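Local coordinates for protein NegoA.19184.a (Neisseria gonorrhoeae, PDB 5UEB) that is of unknown function and belongs to the uncharacterised DUF4265 family, at residues 80-85 / 135-140. Residues are numbered along the deposited sequence; the frame is centred on the assembly and turned at random.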
# COMPACT_ATOMS: atom_id res chain seq x y z
N ILE B 80 13.98 9.21 -3.80
CA ILE B 80 15.10 8.34 -4.13
C ILE B 80 16.04 8.33 -2.94
O ILE B 80 16.43 9.40 -2.45
CB ILE B 80 15.85 8.84 -5.39
CG1 ILE B 80 14.90 8.99 -6.59
CG2 ILE B 80 17.03 7.91 -5.70
CD1 ILE B 80 14.24 7.70 -7.03
N ASN B 81 16.39 7.14 -2.45
CA ASN B 81 17.38 6.98 -1.38
C ASN B 81 18.73 6.71 -2.02
O ASN B 81 18.82 5.89 -2.94
CB ASN B 81 17.06 5.78 -0.48
CG ASN B 81 15.64 5.77 0.08
OD1 ASN B 81 15.06 4.70 0.24
ND2 ASN B 81 15.09 6.94 0.43
N ILE B 82 19.78 7.38 -1.54
CA ILE B 82 21.12 7.22 -2.10
C ILE B 82 22.10 7.07 -0.95
O ILE B 82 22.12 7.89 -0.03
CB ILE B 82 21.55 8.44 -2.95
CG1 ILE B 82 20.49 8.78 -4.00
CG2 ILE B 82 22.93 8.17 -3.59
CD1 ILE B 82 20.80 10.04 -4.81
N VAL B 83 22.95 6.04 -1.03
CA VAL B 83 24.00 5.85 -0.04
C VAL B 83 25.33 5.76 -0.77
O VAL B 83 25.41 5.17 -1.86
CB VAL B 83 23.73 4.62 0.85
CG1 VAL B 83 23.74 3.37 0.04
CG2 VAL B 83 24.77 4.53 1.96
N VAL B 84 26.38 6.36 -0.20
CA VAL B 84 27.69 6.40 -0.83
C VAL B 84 28.75 5.84 0.11
O VAL B 84 28.57 5.74 1.33
CB VAL B 84 28.10 7.81 -1.34
CG1 VAL B 84 27.18 8.26 -2.45
CG2 VAL B 84 28.09 8.81 -0.19
N LEU B 85 29.87 5.45 -0.50
CA LEU B 85 30.99 4.91 0.26
C LEU B 85 31.65 5.99 1.11
O LEU B 85 31.98 5.75 2.28
CB LEU B 85 31.99 4.29 -0.70
CG LEU B 85 32.57 2.92 -0.37
CD1 LEU B 85 31.45 1.93 -0.11
CD2 LEU B 85 33.45 2.44 -1.51
N ASN B 135 30.72 0.74 -7.74
CA ASN B 135 30.63 0.39 -6.32
C ASN B 135 30.83 1.59 -5.41
O ASN B 135 31.17 1.43 -4.23
CB ASN B 135 31.56 -0.76 -5.94
CG ASN B 135 31.25 -2.04 -6.69
OD1 ASN B 135 30.08 -2.38 -6.90
ND2 ASN B 135 32.29 -2.76 -7.10
N ILE B 136 30.61 2.80 -5.93
CA ILE B 136 30.72 3.99 -5.10
C ILE B 136 29.40 4.41 -4.47
O ILE B 136 29.40 5.16 -3.48
CB ILE B 136 31.44 5.15 -5.82
CG1 ILE B 136 30.45 6.01 -6.59
CG2 ILE B 136 32.52 4.62 -6.75
CD1 ILE B 136 30.24 7.37 -5.96
N LEU B 137 28.26 3.96 -5.00
CA LEU B 137 26.98 4.25 -4.38
C LEU B 137 25.98 3.16 -4.71
O LEU B 137 26.17 2.35 -5.62
CB LEU B 137 26.41 5.63 -4.77
CG LEU B 137 25.83 5.95 -6.16
CD1 LEU B 137 24.48 5.31 -6.50
CD2 LEU B 137 25.74 7.47 -6.33
N SER B 138 24.89 3.17 -3.94
CA SER B 138 23.70 2.38 -4.20
C SER B 138 22.49 3.30 -4.07
O SER B 138 22.53 4.28 -3.32
CB SER B 138 23.55 1.23 -3.20
OG SER B 138 24.63 0.33 -3.30
N TYR B 139 21.42 2.97 -4.78
CA TYR B 139 20.23 3.80 -4.71
C TYR B 139 18.99 2.93 -4.76
O TYR B 139 19.01 1.79 -5.23
CB TYR B 139 20.22 4.89 -5.79
CG TYR B 139 19.91 4.42 -7.20
CD1 TYR B 139 20.91 3.87 -8.01
CD2 TYR B 139 18.63 4.53 -7.73
CE1 TYR B 139 20.63 3.44 -9.30
CE2 TYR B 139 18.34 4.11 -9.02
CZ TYR B 139 19.34 3.57 -9.80
OH TYR B 139 19.04 3.15 -11.08
N ARG B 140 17.90 3.50 -4.26
CA ARG B 140 16.61 2.83 -4.21
C ARG B 140 15.52 3.81 -4.62
O ARG B 140 15.52 4.97 -4.20
CB ARG B 140 16.36 2.33 -2.78
CG ARG B 140 15.00 1.73 -2.55
CD ARG B 140 15.02 0.91 -1.27
NE ARG B 140 15.91 -0.24 -1.38
CZ ARG B 140 15.53 -1.44 -1.79
NH1 ARG B 140 14.27 -1.67 -2.13
NH2 ARG B 140 16.42 -2.43 -1.87
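I80 lays CG2 beside the carbonyl of R140, whose oxygen also receives a CA-H...O contact from I80 CA (3.4 Å). N81 and R140 form a hydrogen-bonded antiparallel pair, N81 N to R140 O and R140 N to N81 O, each 2.9 Å. On the face carrying N81, V83, S138 and R140, N81 OD1 lies 4.1 Å from R140 CB and against CG and CD, so the aliphatic part of the arginine crosses the amide; N81 ND2 makes a weak hydrogen bond to S112 OG. I82, in a non-hydrogen-bonded pair with Y139, directs CG2 to L137 CD2 at 4.0 Å. The Y139 ring leads away to helix 122-133, where its OH is hydrogen-bonded to N129 OD1. V83 and S138 form the second hydrogen-bonded pair, V83 N meeting S138 O almost straight (173°), while V83 CG1, between the backbone N and the carbonyl carbon (chi1 64°), rests on S138 CB. V84 CG1 packs on L137 CB at 3.6 Å, on the face carrying I82 and Y139. L85 N reaches I136 O (3.0 Å), directly after N135, whose Schellman motif closes helix 122-133. Strand 137-143 is thus an outermost strand, within this chain, of a four-stranded antiparallel sheet with that helix against the L137 and Y139 face, an alpha-plus-beta arrangement.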